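Local atomic coordinates of fiber protein (Human adenovirus 16, PDB entry 3CNC), a protein that forms the trimeric knob at the tip of the adenovirus fiber and probably attaches the virus to host cells through the receptor CD46. Residues N39-I42 / S48-C51; L55-N60 / Y185-S190. All coordinates share one frame; numbering follows the deposited sequence.

Contact 1. Residues N39-I42 / S48-C51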
ATOM      1  N   ASN A  39     -11.412 -17.168  15.032  1.00 52.61           N
ATOM      2  CA  ASN A  39     -10.443 -18.156  14.561  1.00 52.61           C
ATOM      3  C   ASN A  39      -9.047 -17.883  15.107  1.00 52.61           C
ATOM      4  O   ASN A  39      -8.096 -18.592  14.780  1.00 52.61           O
ATOM      5  CB  ASN A  39     -10.387 -18.094  13.026  1.00 42.35           C
ATOM      6  CG  ASN A  39      -9.952 -16.700  12.508  1.00 42.35           C
ATOM      7  OD1 ASN A  39      -9.708 -15.790  13.295  1.00 42.35           O
ATOM      8  ND2 ASN A  39      -9.861 -16.543  11.183  1.00 42.35           N
ATOM      9  N   CYS A  40      -8.926 -16.874  15.958  1.00 54.22           N
ATOM     10  CA  CYS A  40      -7.618 -16.483  16.446  1.00 54.22           C
ATOM     11  C   CYS A  40      -7.531 -16.246  17.960  1.00 54.22           C
ATOM     12  O   CYS A  40      -8.462 -15.720  18.570  1.00 54.22           O
ATOM     13  CB  CYS A  40      -7.221 -15.221  15.668  1.00 58.39           C
ATOM     14  SG  CYS A  40      -5.567 -14.590  15.889  1.00 58.39           S
ATOM     15  N   VAL A  41      -6.400 -16.626  18.555  1.00 58.98           N
ATOM     16  CA  VAL A  41      -6.178 -16.450  19.989  1.00 58.98           C
ATOM     17  C   VAL A  41      -5.163 -15.349  20.287  1.00 58.98           C
ATOM     18  O   VAL A  41      -3.991 -15.445  19.918  1.00 58.98           O
ATOM     19  CB  VAL A  41      -5.678 -17.753  20.652  1.00 59.18           C
ATOM     20  CG1 VAL A  41      -5.485 -17.530  22.139  1.00 59.18           C
ATOM     21  CG2 VAL A  41      -6.672 -18.879  20.412  1.00 59.18           C
ATOM     22  N   ILE A  42      -5.619 -14.313  20.977  1.00 60.89           N
ATOM     23  CA  ILE A  42      -4.770 -13.188  21.325  1.00 60.89           C
ATOM     24  C   ILE A  42      -4.351 -13.201  22.793  1.00 60.89           C
ATOM     25  O   ILE A  42      -3.305 -12.639  23.147  1.00 60.89           O
ATOM     26  CB  ILE A  42      -5.488 -11.841  20.992  1.00 65.32           C
ATOM     27  CG1 ILE A  42      -4.931 -11.273  19.693  1.00 65.32           C
ATOM     28  CG2 ILE A  42      -5.292 -10.827  22.097  1.00 65.32           C
ATOM     29  CD1 ILE A  42      -5.019 -12.221  18.531  1.00 65.32           C
ATOM     30  N   SER A  48      -8.432 -21.375  22.995  1.00 70.68           N
ATOM     31  CA  SER A  48      -9.681 -21.188  22.262  1.00 70.68           C
ATOM     32  C   SER A  48      -9.784 -19.773  21.688  1.00 70.68           C
ATOM     33  O   SER A  48      -9.447 -18.790  22.349  1.00 70.68           O
ATOM     34  CB  SER A  48     -10.881 -21.456  23.168  1.00 82.47           C
ATOM     35  OG  SER A  48     -10.954 -20.478  24.188  1.00 82.47           O
ATOM     36  N   PRO A  49     -10.258 -19.665  20.440  1.00 61.45           N
ATOM     37  CA  PRO A  49     -10.429 -18.399  19.720  1.00 61.45           C
ATOM     38  C   PRO A  49     -11.107 -17.326  20.545  1.00 61.45           C
ATOM     39  O   PRO A  49     -12.180 -17.556  21.102  1.00 61.45           O
ATOM     40  CB  PRO A  49     -11.272 -18.798  18.516  1.00 52.31           C
ATOM     41  CG  PRO A  49     -10.749 -20.154  18.202  1.00 52.31           C
ATOM     42  CD  PRO A  49     -10.631 -20.806  19.586  1.00 52.31           C
ATOM     43  N   ASP A  50     -10.486 -16.154  20.615  1.00 53.72           N
ATOM     44  CA  ASP A  50     -11.066 -15.044  21.358  1.00 53.72           C
ATOM     45  C   ASP A  50     -11.183 -13.788  20.484  1.00 53.72           C
ATOM     46  O   ASP A  50     -11.442 -12.691  20.978  1.00 53.72           O
ATOM     47  CB  ASP A  50     -10.247 -14.765  22.623  1.00 79.66           C
ATOM     48  CG  ASP A  50      -8.859 -14.258  22.324  1.00 79.66           C
ATOM     49  OD1 ASP A  50      -8.328 -14.569  21.234  1.00 79.66           O
ATOM     50  OD2 ASP A  50      -8.293 -13.559  23.190  1.00 79.66           O
ATOM     51  N   CYS A  51     -10.983 -13.957  19.180  1.00 58.12           N
ATOM     52  CA  CYS A  51     -11.108 -12.853  18.224  1.00 58.12           C
ATOM     53  C   CYS A  51     -11.099 -13.348  16.774  1.00 58.12           C
ATOM     54  O   CYS A  51     -10.707 -14.485  16.487  1.00 58.12           O
ATOM     55  CB  CYS A  51     -10.010 -11.807  18.433  1.00 75.62           C
ATOM     56  SG  CYS A  51      -8.358 -12.366  18.055  1.00 75.62           S
TER
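D50 turns its carboxylate back over its own backbone, with CG between N and the carbonyl carbon (chi1 66°), and from there OD1 reaches the main chain of residues 39-42. C51 adopts the same kind of rotamer (chi1 67°), which carries SG across to the end of I42, whose CD1 lies 3.4 Å away. The backbones here form a classic beta bulge, D50 and C51 together facing the single residue C40. The C40 carbonyl takes the D50 amide at 2.9 Å, N to O, and the C51 amide only weakly. In return, C51 O is gripped by two donors, N39 N at 3.1 Å and C40 N at 3.0 Å, the latter nearly along the C=O axis. The carboxylate extends this ladder by one rung, since I42 N donates to D50 OD1 over 2.7 Å on its syn lone pair, with an N-H...O angle of 160°. Beyond the pairing, V41 CG2 lies 3.4 Å from S48 O, and CB of P49 sits beside N39 N. N39 OD1 accepts the L53 amide, while C40 and I42 lean on V90 of strand 85-94. The second carboxylate oxygen of D50 has a weak bond from K43 N. C40 O and D50 OD1, both acceptors, stand 2.9 Å apart; the amides of D50 and I42 that they accept probably offset this proximity, and the carboxylate thereby satisfies the I42 amide.

Contact 2. Residues L55-N60 / Y185-S190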
ATOM      1  N   LEU A  55      -7.195 -12.254   7.144  1.00 48.59           N
ATOM      2  CA  LEU A  55      -5.908 -12.105   6.504  1.00 48.59           C
ATOM      3  C   LEU A  55      -6.021 -12.581   5.071  1.00 48.59           C
ATOM      4  O   LEU A  55      -6.491 -13.685   4.814  1.00 48.59           O
ATOM      5  CB  LEU A  55      -4.846 -12.930   7.242  1.00 39.11           C
ATOM      6  CG  LEU A  55      -3.440 -12.931   6.618  1.00 39.11           C
ATOM      7  CD1 LEU A  55      -2.798 -11.578   6.839  1.00 39.11           C
ATOM      8  CD2 LEU A  55      -2.575 -14.044   7.246  1.00 39.11           C
ATOM      9  N   VAL A  56      -5.605 -11.736   4.140  1.00 41.75           N
ATOM     10  CA  VAL A  56      -5.640 -12.104   2.736  1.00 41.75           C
ATOM     11  C   VAL A  56      -4.241 -11.978   2.133  1.00 41.75           C
ATOM     12  O   VAL A  56      -3.621 -10.910   2.193  1.00 41.75           O
ATOM     13  CB  VAL A  56      -6.578 -11.202   1.940  1.00 43.56           C
ATOM     14  CG1 VAL A  56      -6.924 -11.868   0.608  1.00 43.56           C
ATOM     15  CG2 VAL A  56      -7.823 -10.898   2.764  1.00 43.56           C
ATOM     16  N   LEU A  57      -3.743 -13.076   1.576  1.00 45.60           N
ATOM     17  CA  LEU A  57      -2.431 -13.078   0.934  1.00 45.60           C
ATOM     18  C   LEU A  57      -2.671 -13.349  -0.552  1.00 45.60           C
ATOM     19  O   LEU A  57      -3.276 -14.361  -0.910  1.00 45.60           O
ATOM     20  CB  LEU A  57      -1.539 -14.172   1.540  1.00 29.99           C
ATOM     21  CG  LEU A  57      -1.288 -14.032   3.051  1.00 29.99           C
ATOM     22  CD1 LEU A  57      -0.391 -15.173   3.532  1.00 29.99           C
ATOM     23  CD2 LEU A  57      -0.657 -12.695   3.347  1.00 29.99           C
ATOM     24  N   VAL A  58      -2.214 -12.447  -1.413  1.00 44.18           N
ATOM     25  CA  VAL A  58      -2.408 -12.629  -2.851  1.00 44.18           C
ATOM     26  C   VAL A  58      -1.115 -12.628  -3.683  1.00 44.18           C
ATOM     27  O   VAL A  58      -0.330 -11.680  -3.621  1.00 44.18           O
ATOM     28  CB  VAL A  58      -3.327 -11.537  -3.428  1.00 49.93           C
ATOM     29  CG1 VAL A  58      -3.627 -11.840  -4.886  1.00 49.93           C
ATOM     30  CG2 VAL A  58      -4.602 -11.445  -2.606  1.00 49.93           C
ATOM     31  N   LYS A  59      -0.903 -13.689  -4.457  1.00 47.75           N
ATOM     32  CA  LYS A  59       0.274 -13.785  -5.320  1.00 47.75           C
ATOM     33  C   LYS A  59       0.195 -12.727  -6.409  1.00 47.75           C
ATOM     34  O   LYS A  59      -0.722 -12.725  -7.228  1.00 47.75           O
ATOM     35  CB  LYS A  59       0.358 -15.150  -5.993  1.00 48.79           C
ATOM     36  CG  LYS A  59       0.784 -16.284  -5.104  1.00 48.79           C
ATOM     37  CD  LYS A  59       0.909 -17.562  -5.914  1.00 48.79           C
ATOM     38  CE  LYS A  59       1.467 -18.688  -5.069  1.00 48.79           C
ATOM     39  NZ  LYS A  59       1.641 -19.928  -5.872  1.00 48.79           N
ATOM     40  N   ASN A  60       1.165 -11.830  -6.424  1.00 56.73           N
ATOM     41  CA  ASN A  60       1.196 -10.781  -7.421  1.00 56.73           C
ATOM     42  C   ASN A  60       2.614 -10.739  -7.983  1.00 56.73           C
ATOM     43  O   ASN A  60       3.445  -9.943  -7.553  1.00 56.73           O
ATOM     44  CB  ASN A  60       0.812  -9.454  -6.763  1.00 54.12           C
ATOM     45  CG  ASN A  60       0.570  -8.350  -7.771  1.00 54.12           C
ATOM     46  OD1 ASN A  60       0.236  -8.612  -8.932  1.00 54.12           O
ATOM     47  ND2 ASN A  60       0.722  -7.102  -7.329  1.00 54.12           N
ATOM     48  N   TYR A 185       8.462 -21.334   8.025  1.00 51.51           N
ATOM     49  CA  TYR A 185       8.236 -19.905   7.816  1.00 51.51           C
ATOM     50  C   TYR A 185       7.544 -19.256   8.984  1.00 51.51           C
ATOM     51  O   TYR A 185       6.849 -19.921   9.749  1.00 51.51           O
ATOM     52  CB  TYR A 185       7.390 -19.672   6.570  1.00 48.97           C
ATOM     53  CG  TYR A 185       7.915 -20.393   5.364  1.00 48.97           C
ATOM     54  CD1 TYR A 185       7.492 -21.686   5.066  1.00 48.97           C
ATOM     55  CD2 TYR A 185       8.890 -19.808   4.556  1.00 48.97           C
ATOM     56  CE1 TYR A 185       8.031 -22.383   3.994  1.00 48.97           C
ATOM     57  CE2 TYR A 185       9.440 -20.498   3.480  1.00 48.97           C
ATOM     58  CZ  TYR A 185       9.007 -21.783   3.205  1.00 48.97           C
ATOM     59  OH  TYR A 185       9.552 -22.469   2.147  1.00 48.97           O
ATOM     60  N   ALA A 186       7.724 -17.947   9.106  1.00 47.57           N
ATOM     61  CA  ALA A 186       7.096 -17.200  10.180  1.00 47.57           C
ATOM     62  C   ALA A 186       6.610 -15.855   9.683  1.00 47.57           C
ATOM     63  O   ALA A 186       7.243 -15.229   8.829  1.00 47.57           O
ATOM     64  CB  ALA A 186       8.078 -16.996  11.352  1.00 28.22           C
ATOM     65  N   MET A 187       5.490 -15.411  10.244  1.00 50.14           N
ATOM     66  CA  MET A 187       4.902 -14.121   9.902  1.00 50.14           C
ATOM     67  C   MET A 187       4.207 -13.590  11.153  1.00 50.14           C
ATOM     68  O   MET A 187       3.167 -14.098  11.546  1.00 50.14           O
ATOM     69  CB  MET A 187       3.901 -14.293   8.759  1.00 57.73           C
ATOM     70  CG  MET A 187       3.333 -12.989   8.223  1.00 57.73           C
ATOM     71  SD  MET A 187       2.508 -13.231   6.629  1.00 57.73           S
ATOM     72  CE  MET A 187       0.880 -13.449   7.118  1.00 57.73           C
ATOM     73  N   ASN A 188       4.783 -12.576  11.785  1.00 58.99           N
ATOM     74  CA  ASN A 188       4.190 -12.023  12.999  1.00 58.99           C
ATOM     75  C   ASN A 188       3.708 -10.596  12.847  1.00 58.99           C
ATOM     76  O   ASN A 188       4.352  -9.772  12.194  1.00 58.99           O
ATOM     77  CB  ASN A 188       5.181 -12.082  14.166  1.00 52.81           C
ATOM     78  CG  ASN A 188       5.621 -13.490  14.471  1.00 52.81           C
ATOM     79  OD1 ASN A 188       4.965 -14.450  14.072  1.00 52.81           O
ATOM     80  ND2 ASN A 188       6.726 -13.627  15.190  1.00 52.81           N
ATOM     81  N   PHE A 189       2.564 -10.314  13.455  1.00 52.46           N
ATOM     82  CA  PHE A 189       2.003  -8.980  13.415  1.00 52.46           C
ATOM     83  C   PHE A 189       1.775  -8.524  14.842  1.00 52.46           C
ATOM     84  O   PHE A 189       1.421  -9.328  15.710  1.00 52.46           O
ATOM     85  CB  PHE A 189       0.653  -8.964  12.699  1.00 42.81           C
ATOM     86  CG  PHE A 189       0.685  -9.514  11.315  1.00 42.81           C
ATOM     87  CD1 PHE A 189       0.610 -10.881  11.098  1.00 42.81           C
ATOM     88  CD2 PHE A 189       0.767  -8.659  10.220  1.00 42.81           C
ATOM     89  CE1 PHE A 189       0.612 -11.400   9.807  1.00 42.81           C
ATOM     90  CE2 PHE A 189       0.770  -9.160   8.915  1.00 42.81           C
ATOM     91  CZ  PHE A 189       0.692 -10.529   8.704  1.00 42.81           C
ATOM     92  N   SER A 190       2.000  -7.242  15.084  1.00 50.03           N
ATOM     93  CA  SER A 190       1.754  -6.661  16.390  1.00 50.03           C
ATOM     94  C   SER A 190       1.249  -5.234  16.170  1.00 50.03           C
ATOM     95  O   SER A 190       1.772  -4.508  15.324  1.00 50.03           O
ATOM     96  CB  SER A 190       3.019  -6.660  17.273  1.00 63.61           C
ATOM     97  OG  SER A 190       4.002  -5.749  16.824  1.00 63.61           O
TER
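The ring of F189 is approached obliquely by L55 from across the contact, CD1 lying 4.1 Å from CZ, while CE of M187, on the same strand as F189, lies at the ring edge, in its plane. A further aromatic, F213 of strand 211-216, meets this ring with the two planes about 70° apart. The setting is the interior of the antiparallel beta sandwich of the adenovirus knob, and it shows how two sheets can be joined by side chains alone. Strand 55-60 belongs to one sheet and strand 185-190 to the other; their axes come no closer than 12.3 Å and run at 134° to each other, so the backbones stay well apart and the gap is bridged by leucine, methionine and phenylalanine. Alternation along each strand sends L55 and L57 inward from one side, M187 and F189 from the other. M187 leaves its backbone extended, CG anti to N, then bends at its last torsion (chi3 95°), and this bend sets the terminal methyl among the leucine branches. L55 and M187 meet tip to tip, as do L57 and M187. L92 of strand 85-94 touches both L55 and M187, and I68 of strand 63-72 packs on both L55 and F189, so the neighbouring strands of each sheet help to fill the same layer. The opposite face of strand 55-60 is used differently: V56 and V58 pack against I216 and N60 of a second subunit, so one strand serves both the core of its own domain and the trimer interface. Within this apolar core, the methyl CE of M187 lies 3.5 Å from CD2 of L55 and 4.1 Å from CD2 of L57.

Contacts 1 and 2 follow one another along the chain, their centres about 17 Å apart, and strand 51-60 connects them. C51 closes the bulged loop pairing of contact 1 and also begins this strand, which a few residues later supplies 55-60 to contact 2. The first is local, with its segments separated by five residues; the second joins segments whose nearest ends are 125 residues apart and so ties the two sheets of the sandwich together. Strand 85-94 lies beside both, touching the loop through I88 and V90 and the core leucine and methionine through L92. Together they illustrate how backbone pairing at a strand's entrance and apolar packing along its length share a single element of the knob.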